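PDB 6B37: purine nucleoside phosphorylase from Schistosoma mansoni, which catalyses the reversible phosphorolysis of purine nucleosides such as inosine and guanosine, probably yielding the free base and ribose 1-phosphate, as in related enzymes. Local coordinates for residues Leu113-Leu118 with Ile235-Val240; Gly192-Asn197 with Met221-Glu226; Leu242-Ser247 with Glu260-Val265. All coordinates share one frame; numbering follows the deposited sequence.

Contact 1 of 3, residues Leu113-Leu118 with Ile235-Val240; sequences LLITNL and IKVLAV. With CGD (1,3-benzothiazol-2-ol), chain H; DMS (dimethyl sulfoxide), chain D.
N117 N donates to V240 O at 3.1 Å, one of five backbone bonds that join these parallel segments. The other four are L113 N to K236 O, L238 N to L113 O, I115 N to L238 O, and V240 N to I115 O. The N-H to acceptor angle is 167° at L113 and 144° at N117. CA-H groups fill in between them, as from T116 CA to V240 O at 3.2 Å.

CG of N117 sits between the backbone N and the carbonyl carbon (chi1 62°). CB lies 3.3 Å from C2 of a bound dimethyl sulfoxide. CG passes V240 O at 4.1 Å. At the tip the amide splits its two ends: OD1 bonds to S241 OG, and ND2 bonds to T223 OG1. Both polar atoms are thus held, which fixes the rotation of the group. The dimethyl sulfoxide O accepts from L118 N at 3.1 Å and from S35 N. A small polar ligand held this way is consistent with the phosphate site of related phosphorylases.

The remaining side-chain contacts across the pair are apolar. L114 and L238 meet at an oblique angle, CD2 of the first 3.9 Å from CB of the second. I235 CG2 meets L113 CB at 3.8 Å, and I115 CD1 approaches V237 CG1 at 4.3 Å. T116 OG1 is hydrogen-bonded to G34 N, outside the pair.

The pair lies in the core of the sheet. L114, T116, L238 and V240 point to one face, where helix 259-283 packs with I281 and F277. I115 and V237 point to the other and meet V227 of helix 224-232. Strand 131-139 runs antiparallel beside strand 236-246, with I134 against A239; strand 29-31 lies beside strand 112-121.

Contact 2 of 3, residues Gly192-Asn197 with Met221-Glu226; sequences GVYAFN and MSTVPE. With CGD (1,3-benzothiazol-2-ol), chain H.
F196 sets its ring against the start of helix 224-232. CE2 touches P225 CG at 3.6 Å, and P225 CD makes an off-centre CH-pi contact with the ring. V224 CB meets CD2 at 3.9 Å. M221 O comes to the ring edge, close to the plane, 3.5 Å from CE1.

Y194 reaches the same region two residues earlier. Two residues apart on the strand, both side chains leave on the same side; with CG anti to the backbone N (chi1 -179° and 180°) the two rings extend in similar fashion toward 221-225. Y194 OH accepts a hydrogen bond from S222 N at 3.2 Å, with an angle of 162°. A water also binds OH at 2.8 Å, in the plane of the ring. V224 CG2 packs obliquely against CD2 of the tyrosine.

N197 and M221 run alongside each other toward the ligand. M221 CA-H approaches N197 O at 3.2 Å. N197 ND2 donates to the O of 1,3-benzothiazol-2-ol at 3.1 Å, while M221 CG lies 3.4 Å from the same oxygen.

Further bonds position the N197 amide. OD1 accepts from G199 N, and ND2 also donates to T201 O.

Strand 189-196 lies between strands 131-139 and 218-220. Y194 packs on I134 of the first and V218 of the second. V224 also meets H137 and N139 of strand 131-139. L143 and F161 of a second subunit pack on N197 and M221, which puts the ligand end of the contact close to a subunit interface.

Contact 3 of 3, residues Leu242-Ser247 with Glu260-Val265; sequences LIANNS and EKVLAV. With CGD (1,3-benzothiazol-2-ol), chain H.
The benzothiazole of the bound 1,3-benzothiazol-2-ol is the main flat group where A244 meets V262. Neither residue lies over the middle of the ring. A244 CB stands beyond C4, 3.9 Å away and slightly to one side of the ring plane. V262 CG2 is 3.8 Å from the same C4, but well to the other side. A244 CB and V262 CG2 touch each other at 4.0 Å, and together they bound this end of the ligand.

The amide of N245 is the second flat group. OD1 lies 3.7 Å from ligand C3, on the same side of the ring plane as A244 CB. ND2 faces away and donates to S247 OG at 3.1 Å. That oxygen is tilted 23° out of the amide plane. ND2 also bonds to D250 OD2, and S247 OG bonds to E203 OE2. This polar network fixes the amide with its oxygen toward the ligand.

Further along the helix, V265 fits over the strand backbone. Its CG1 is anti to the backbone N (chi1 179°) and rests on I243 O at 3.7 Å. CG2 rests on A244 O at 3.8 Å, an oxygen that accepts from S128 OG. L242 CD2 is in apolar contact with V265 CG1. The axes of segments 242-246 and 260-265 approach to 8.2 Å at 135°. A244, with only a methyl group, probably permits the close approach at V262.

The chemistry is therefore divided. Methyl groups join strand to helix and border the carbocycle by van der Waals contact. The polar side chains follow at N245, near the end of the strand, and at S247, at the start of the next helix. An apolar wall next to an asparagine and a glutamate is consistent with the purine-base pocket of this family.

In the fold
All three contacts reach the same sheet and together border what is probably the base-binding pocket, occupied by 1,3-benzothiazol-2-ol. Contact 1 and contact 3 share strand 236-246, and their centres are 19 Å apart. They join where N117 O lies 2.9 Å from L242 N, probably hydrogen-bonded, and where L118 CD1 packs on V262 CG1 at 3.7 Å. Contact 2 is nested in the chain between the segments of contact 1. Their centres are 11 Å apart, and N117 ND2 packs on Y194 CE1 at 3.5 Å. Contacts 2 and 3 do not touch. The ligand links them, with its oxygen at N197 and its carbocycle at A244 and V262; L118 O of contact 1 lies 3.7 Å from ligand C5.

Contact 1 of 3, residues Leu113-Leu118 with Ile235-Val240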
loop_
_atom_site.group_PDB
_atom_site.type_symbol
_atom_site.label_atom_id
_atom_site.label_comp_id
_atom_site.label_asym_id
_atom_site.label_seq_id
_atom_site.Cartn_x
_atom_site.Cartn_y
_atom_site.Cartn_z
ATOM N N LEU A 113 13.801 18.320 15.726
ATOM C CA LEU A 113 13.429 18.587 14.332
ATOM C C LEU A 113 12.045 19.235 14.278
ATOM O O LEU A 113 11.079 18.685 14.820
ATOM C CB LEU A 113 13.447 17.285 13.510
ATOM C CG LEU A 113 12.925 17.303 12.066
ATOM C CD1 LEU A 113 13.760 18.242 11.167
ATOM C CD2 LEU A 113 12.927 15.894 11.485
ATOM N N LEU A 114 11.958 20.426 13.653
ATOM C CA LEU A 114 10.724 21.196 13.516
ATOM C C LEU A 114 10.257 21.100 12.065
ATOM O O LEU A 114 11.038 21.356 11.151
ATOM C CB LEU A 114 10.939 22.675 13.928
ATOM C CG LEU A 114 11.610 22.952 15.272
ATOM C CD1 LEU A 114 11.748 24.451 15.505
ATOM C CD2 LEU A 114 10.827 22.339 16.419
ATOM N N ILE A 115 8.977 20.746 11.850
ATOM C CA ILE A 115 8.431 20.459 10.516
ATOM C C ILE A 115 7.104 21.194 10.310
ATOM O O ILE A 115 6.253 21.204 11.205
ATOM C CB ILE A 115 8.190 18.943 10.306
ATOM C CG1 ILE A 115 9.462 18.145 10.555
ATOM C CG2 ILE A 115 7.662 18.687 8.900
ATOM C CD1 ILE A 115 9.244 16.589 10.530
ATOM N N THR A 116 6.917 21.793 9.122
ATOM C CA THR A 116 5.605 22.289 8.702
ATOM C C THR A 116 5.194 21.641 7.378
ATOM O O THR A 116 6.024 21.152 6.610
ATOM C CB THR A 116 5.558 23.822 8.553
ATOM O OG1 THR A 116 6.511 24.264 7.571
ATOM C CG2 THR A 116 5.836 24.537 9.905
ATOM N N ASN A 117 3.877 21.637 7.127
ATOM C CA ASN A 117 3.320 21.121 5.878
ATOM C C ASN A 117 1.976 21.795 5.588
ATOM O O ASN A 117 1.406 22.469 6.451
ATOM C CB ASN A 117 3.154 19.584 5.910
ATOM C CG ASN A 117 2.194 19.101 6.968
ATOM O OD1 ASN A 117 1.020 19.455 6.945
ATOM N ND2 ASN A 117 2.656 18.206 7.854
ATOM N N LEU A 118 1.518 21.669 4.337
ATOM C CA LEU A 118 0.160 22.038 3.934
ATOM C C LEU A 118 -0.714 20.785 3.867
ATOM O O LEU A 118 -0.274 19.737 3.375
ATOM C CB LEU A 118 0.183 22.760 2.592
ATOM C CG LEU A 118 0.509 24.248 2.748
ATOM C CD1 LEU A 118 1.238 24.754 1.539
ATOM C CD2 LEU A 118 -0.788 25.019 2.988
ATOM N N ILE A 235 15.638 11.579 17.669
ATOM C CA ILE A 235 15.420 13.019 17.493
ATOM C C ILE A 235 13.969 13.362 17.850
ATOM O O ILE A 235 13.038 12.738 17.325
ATOM C CB ILE A 235 15.742 13.442 16.041
ATOM C CG1 ILE A 235 17.244 13.286 15.753
ATOM C CG2 ILE A 235 15.293 14.880 15.780
ATOM C CD1 ILE A 235 17.639 13.534 14.275
ATOM N N LYS A 236 13.773 14.366 18.717
ATOM C CA LYS A 236 12.435 14.854 19.089
ATOM C C LYS A 236 11.813 15.637 17.927
ATOM O O LYS A 236 12.523 16.321 17.194
ATOM C CB LYS A 236 12.528 15.769 20.308
ATOM C CG LYS A 236 13.043 15.123 21.566
ATOM C CD LYS A 236 13.134 16.186 22.669
ATOM C CE LYS A 236 13.133 15.583 24.052
ATOM N NZ LYS A 236 13.333 16.648 25.077
ATOM N N VAL A 237 10.476 15.563 17.776
ATOM C CA VAL A 237 9.773 16.182 16.639
ATOM C C VAL A 237 8.608 17.061 17.100
ATOM O O VAL A 237 7.837 16.666 17.986
ATOM C CB VAL A 237 9.248 15.096 15.671
ATOM C CG1 VAL A 237 8.335 15.719 14.615
ATOM C CG2 VAL A 237 10.401 14.375 14.992
ATOM N N LEU A 238 8.480 18.263 16.487
ATOM C CA LEU A 238 7.246 19.061 16.450
ATOM C C LEU A 238 6.837 19.198 14.985
ATOM O O LEU A 238 7.667 19.589 14.151
ATOM C CB LEU A 238 7.433 20.466 17.053
ATOM C CG LEU A 238 6.260 21.423 16.883
ATOM C CD1 LEU A 238 5.117 20.988 17.773
ATOM C CD2 LEU A 238 6.701 22.874 17.212
ATOM N N ALA A 239 5.577 18.859 14.654
ATOM C CA ALA A 239 5.053 18.945 13.285
ATOM C C ALA A 239 3.741 19.720 13.302
ATOM O O ALA A 239 2.848 19.409 14.100
ATOM C CB ALA A 239 4.833 17.549 12.667
ATOM N N VAL A 240 3.616 20.718 12.412
ATOM C CA VAL A 240 2.446 21.600 12.369
ATOM C C VAL A 240 1.908 21.628 10.935
ATOM O O VAL A 240 2.671 21.859 9.985
ATOM C CB VAL A 240 2.777 23.024 12.861
ATOM C CG1 VAL A 240 1.525 23.942 12.801
ATOM C CG2 VAL A 240 3.285 22.972 14.293
HETATM C C4 CGD H . -3.872 20.665 0.754
HETATM C C5 CGD H . -2.907 19.946 0.734
HETATM C C6 CGD H . -2.879 18.473 0.650
HETATM C C3 CGD H . -4.896 20.377 0.704
HETATM C C2 CGD H . -5.308 19.269 0.618
HETATM C C1 CGD H . -4.493 18.042 0.588
HETATM O O CGD H . -2.958 14.673 0.464
HETATM C C CGD H . -3.173 16.037 0.514
HETATM S S CGD H . -1.964 17.181 0.599
HETATM N N CGD H . -4.610 16.503 0.488
HETATM S S DMS D . 4.100 19.993 1.709
HETATM O O DMS D . 3.591 21.347 2.085
HETATM C C1 DMS D . 5.880 19.986 1.674
HETATM C C2 DMS D . 3.541 18.681 2.722
#

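Contact 2 of 3, residues Gly192-Asn197 with Met221-Glu226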
loop_
_atom_site.group_PDB
_atom_site.type_symbol
_atom_site.label_atom_id
_atom_site.label_comp_id
_atom_site.label_asym_id
_atom_site.label_seq_id
_atom_site.Cartn_x
_atom_site.Cartn_y
_atom_site.Cartn_z
ATOM N N GLY A 192 -4.505 17.345 16.343
ATOM C CA GLY A 192 -5.158 16.317 15.541
ATOM C C GLY A 192 -4.232 15.233 15.016
ATOM O O GLY A 192 -3.000 15.313 15.114
ATOM N N VAL A 193 -4.880 14.209 14.435
ATOM C CA VAL A 193 -4.240 13.036 13.827
ATOM C C VAL A 193 -4.077 13.253 12.319
ATOM O O VAL A 193 -5.050 13.602 11.633
ATOM C CB VAL A 193 -5.082 11.782 14.104
ATOM C CG1 VAL A 193 -4.514 10.571 13.370
ATOM C CG2 VAL A 193 -5.203 11.493 15.626
ATOM N N TYR A 194 -2.852 13.030 11.809
ATOM C CA TYR A 194 -2.470 13.231 10.402
ATOM C C TYR A 194 -2.477 11.916 9.616
ATOM O O TYR A 194 -1.750 10.981 9.966
ATOM C CB TYR A 194 -1.081 13.845 10.342
ATOM C CG TYR A 194 -0.477 14.172 8.993
ATOM C CD1 TYR A 194 -0.481 15.467 8.508
ATOM C CD2 TYR A 194 0.197 13.210 8.260
ATOM C CE1 TYR A 194 0.127 15.794 7.303
ATOM C CE2 TYR A 194 0.806 13.533 7.065
ATOM C CZ TYR A 194 0.765 14.817 6.581
ATOM O OH TYR A 194 1.392 15.184 5.418
ATOM N N ALA A 195 -3.295 11.862 8.555
ATOM C CA ALA A 195 -3.297 10.742 7.617
ATOM C C ALA A 195 -2.290 11.001 6.503
ATOM O O ALA A 195 -2.339 12.044 5.855
ATOM C CB ALA A 195 -4.688 10.572 7.008
ATOM N N PHE A 196 -1.387 10.049 6.264
ATOM C CA PHE A 196 -0.408 10.124 5.168
ATOM C C PHE A 196 -1.000 9.489 3.905
ATOM O O PHE A 196 -1.186 8.262 3.859
ATOM C CB PHE A 196 0.881 9.422 5.593
ATOM C CG PHE A 196 1.991 9.410 4.549
ATOM C CD1 PHE A 196 2.069 10.362 3.555
ATOM C CD2 PHE A 196 3.024 8.445 4.638
ATOM C CE1 PHE A 196 3.101 10.344 2.591
ATOM C CE2 PHE A 196 4.049 8.432 3.702
ATOM C CZ PHE A 196 4.107 9.391 2.680
ATOM N N ASN A 197 -1.390 10.342 2.947
ATOM C CA ASN A 197 -1.767 9.978 1.573
ATOM C C ASN A 197 -0.504 9.988 0.721
ATOM O O ASN A 197 0.115 11.044 0.537
ATOM C CB ASN A 197 -2.798 10.998 1.061
ATOM C CG ASN A 197 -3.036 10.932 -0.451
ATOM O OD1 ASN A 197 -2.882 9.878 -1.075
ATOM N ND2 ASN A 197 -3.440 12.065 -1.044
ATOM N N MET A 221 0.618 14.744 2.145
ATOM C CA MET A 221 1.481 13.858 1.349
ATOM C C MET A 221 2.944 13.856 1.787
ATOM O O MET A 221 3.812 13.421 1.012
ATOM C CB MET A 221 1.455 14.230 -0.147
ATOM C CG MET A 221 0.122 14.268 -0.809
ATOM S SD MET A 221 0.251 14.985 -2.500
ATOM C CE MET A 221 -1.497 15.220 -2.822
ATOM N N SER A 222 3.260 14.360 2.979
ATOM C CA SER A 222 4.651 14.469 3.416
ATOM C C SER A 222 4.739 14.055 4.892
ATOM O O SER A 222 3.827 13.442 5.447
ATOM C CB SER A 222 5.169 15.895 3.213
ATOM O OG SER A 222 4.566 16.779 4.159
ATOM N N THR A 223 5.869 14.406 5.515
ATOM C CA THR A 223 6.063 14.511 6.964
ATOM C C THR A 223 6.242 13.146 7.659
ATOM O O THR A 223 7.258 12.935 8.356
ATOM C CB THR A 223 4.934 15.347 7.585
ATOM O OG1 THR A 223 5.008 16.672 7.036
ATOM C CG2 THR A 223 5.106 15.476 9.109
ATOM N N VAL A 224 5.312 12.195 7.489
ATOM C CA VAL A 224 5.429 10.904 8.201
ATOM C C VAL A 224 6.738 10.173 7.911
ATOM O O VAL A 224 7.321 9.595 8.861
ATOM C CB VAL A 224 4.166 10.057 7.944
ATOM C CG1 VAL A 224 4.287 8.596 8.408
ATOM C CG2 VAL A 224 2.960 10.706 8.672
ATOM N N PRO A 225 7.269 10.128 6.675
ATOM C CA PRO A 225 8.583 9.439 6.471
ATOM C C PRO A 225 9.711 10.050 7.298
ATOM O O PRO A 225 10.471 9.288 7.951
ATOM C CB PRO A 225 8.812 9.570 4.957
ATOM C CG PRO A 225 7.351 9.618 4.400
ATOM C CD PRO A 225 6.658 10.525 5.376
ATOM N N GLU A 226 9.825 11.387 7.311
ATOM C CA GLU A 226 10.872 12.059 8.100
ATOM C C GLU A 226 10.667 11.853 9.595
ATOM O O GLU A 226 11.648 11.697 10.340
ATOM C CB GLU A 226 10.924 13.562 7.801
ATOM C CG GLU A 226 11.168 13.958 6.387
ATOM C CD GLU A 226 9.869 14.236 5.658
ATOM O OE1 GLU A 226 9.134 13.291 5.439
ATOM O OE2 GLU A 226 9.564 15.405 5.327
HETATM C C4 CGD H . -3.872 20.665 0.754
HETATM C C5 CGD H . -2.907 19.946 0.734
HETATM C C6 CGD H . -2.879 18.473 0.650
HETATM C C3 CGD H . -4.896 20.377 0.704
HETATM C C2 CGD H . -5.308 19.269 0.618
HETATM C C1 CGD H . -4.493 18.042 0.588
HETATM O O CGD H . -2.958 14.673 0.464
HETATM C C CGD H . -3.173 16.037 0.514
HETATM S S CGD H . -1.964 17.181 0.599
HETATM N N CGD H . -4.610 16.503 0.488
HETATM O O HOH W 1 1.243 17.626 4.059
#

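Contact 3 of 3, residues Leu242-Ser247 with Glu260-Val265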
loop_
_atom_site.group_PDB
_atom_site.type_symbol
_atom_site.label_atom_id
_atom_site.label_comp_id
_atom_site.label_asym_id
_atom_site.label_seq_id
_atom_site.Cartn_x
_atom_site.Cartn_y
_atom_site.Cartn_z
ATOM N N LEU A 242 -0.674 23.441 8.187
ATOM C CA LEU A 242 -1.508 24.577 7.792
ATOM C C LEU A 242 -2.638 24.054 6.912
ATOM O O LEU A 242 -2.377 23.414 5.889
ATOM C CB LEU A 242 -0.701 25.639 7.033
ATOM C CG LEU A 242 -1.535 26.768 6.416
ATOM C CD1 LEU A 242 -2.350 27.599 7.452
ATOM C CD2 LEU A 242 -0.620 27.714 5.644
ATOM N N ILE A 243 -3.880 24.297 7.323
ATOM C CA ILE A 243 -5.064 23.729 6.669
ATOM C C ILE A 243 -5.439 24.601 5.475
ATOM O O ILE A 243 -5.701 25.799 5.617
ATOM C CB ILE A 243 -6.243 23.616 7.658
ATOM C CG1 ILE A 243 -5.871 22.737 8.862
ATOM C CG2 ILE A 243 -7.516 23.101 6.968
ATOM C CD1 ILE A 243 -5.315 21.333 8.488
ATOM N N ALA A 244 -5.498 23.992 4.285
ATOM C CA ALA A 244 -5.839 24.747 3.080
ATOM C C ALA A 244 -7.340 24.783 2.782
ATOM O O ALA A 244 -7.788 25.674 2.055
ATOM C CB ALA A 244 -5.109 24.144 1.874
ATOM N N ASN A 245 -8.116 23.834 3.308
ATOM C CA ASN A 245 -9.524 23.648 2.926
ATOM C C ASN A 245 -10.157 22.690 3.929
ATOM O O ASN A 245 -9.458 22.115 4.776
ATOM C CB ASN A 245 -9.646 23.080 1.516
ATOM C CG ASN A 245 -9.230 21.608 1.448
ATOM O OD1 ASN A 245 -8.215 21.234 2.015
ATOM N ND2 ASN A 245 -10.029 20.773 0.791
ATOM N N ASN A 246 -11.476 22.471 3.804
ATOM C CA ASN A 246 -12.123 21.342 4.469
ATOM C C ASN A 246 -12.644 20.391 3.390
ATOM O O ASN A 246 -13.595 20.722 2.666
ATOM C CB ASN A 246 -13.239 21.775 5.420
ATOM C CG ASN A 246 -13.747 20.612 6.242
ATOM O OD1 ASN A 246 -14.378 19.702 5.703
ATOM N ND2 ASN A 246 -13.400 20.582 7.534
ATOM N N SER A 247 -12.014 19.208 3.277
ATOM C CA SER A 247 -12.326 18.288 2.182
ATOM C C SER A 247 -13.696 17.645 2.320
ATOM O O SER A 247 -14.277 17.237 1.304
ATOM C CB SER A 247 -11.249 17.192 2.080
ATOM O OG SER A 247 -10.045 17.770 1.614
ATOM N N GLU A 260 -2.991 25.881 -6.840
ATOM C CA GLU A 260 -3.016 27.342 -6.802
ATOM C C GLU A 260 -3.742 27.849 -5.558
ATOM O O GLU A 260 -3.272 28.790 -4.901
ATOM C CB GLU A 260 -3.665 27.872 -8.084
ATOM C CG GLU A 260 -2.914 27.514 -9.400
ATOM C CD GLU A 260 -2.850 26.000 -9.716
ATOM O OE1 GLU A 260 -3.848 25.270 -9.506
ATOM O OE2 GLU A 260 -1.784 25.534 -10.169
ATOM N N LYS A 261 -4.878 27.222 -5.209
ATOM C CA LYS A 261 -5.614 27.605 -4.002
ATOM C C LYS A 261 -4.801 27.300 -2.754
ATOM O O LYS A 261 -4.802 28.088 -1.791
ATOM C CB LYS A 261 -6.965 26.881 -3.932
ATOM C CG LYS A 261 -8.023 27.324 -4.948
ATOM C CD LYS A 261 -9.263 26.407 -4.849
ATOM C CE LYS A 261 -10.310 26.713 -5.932
ATOM N NZ LYS A 261 -11.536 25.846 -5.805
ATOM N N VAL A 262 -4.086 26.175 -2.758
ATOM C CA VAL A 262 -3.261 25.816 -1.608
ATOM C C VAL A 262 -2.180 26.870 -1.394
ATOM O O VAL A 262 -1.968 27.344 -0.271
ATOM C CB VAL A 262 -2.668 24.405 -1.791
ATOM C CG1 VAL A 262 -1.717 24.059 -0.639
ATOM C CG2 VAL A 262 -3.770 23.377 -1.852
ATOM N N LEU A 263 -1.482 27.270 -2.467
ATOM C CA LEU A 263 -0.387 28.225 -2.298
ATOM C C LEU A 263 -0.891 29.594 -1.864
ATOM O O LEU A 263 -0.166 30.334 -1.189
ATOM C CB LEU A 263 0.424 28.346 -3.592
ATOM C CG LEU A 263 1.292 27.132 -3.960
ATOM C CD1 LEU A 263 2.094 27.440 -5.214
ATOM C CD2 LEU A 263 2.205 26.751 -2.807
ATOM N N ALA A 264 -2.116 29.939 -2.229
ATOM C CA ALA A 264 -2.667 31.223 -1.808
ATOM C C ALA A 264 -2.925 31.260 -0.304
ATOM O O ALA A 264 -2.745 32.307 0.334
ATOM C CB ALA A 264 -3.937 31.507 -2.606
ATOM N N VAL A 265 -3.354 30.139 0.282
ATOM C CA VAL A 265 -3.488 30.060 1.740
ATOM C C VAL A 265 -2.115 30.150 2.414
ATOM O O VAL A 265 -1.950 30.849 3.427
ATOM C CB VAL A 265 -4.222 28.765 2.147
ATOM C CG1 VAL A 265 -4.338 28.673 3.683
ATOM C CG2 VAL A 265 -5.628 28.720 1.505
HETATM C C4 CGD H . -3.872 20.665 0.754
HETATM C C5 CGD H . -2.907 19.946 0.734
HETATM C C6 CGD H . -2.879 18.473 0.650
HETATM C C3 CGD H . -4.896 20.377 0.704
HETATM C C2 CGD H . -5.308 19.269 0.618
HETATM C C1 CGD H . -4.493 18.042 0.588
HETATM O O CGD H . -2.958 14.673 0.464
HETATM C C CGD H . -3.173 16.037 0.514
HETATM S S CGD H . -1.964 17.181 0.599
HETATM N N CGD H . -4.610 16.503 0.488
#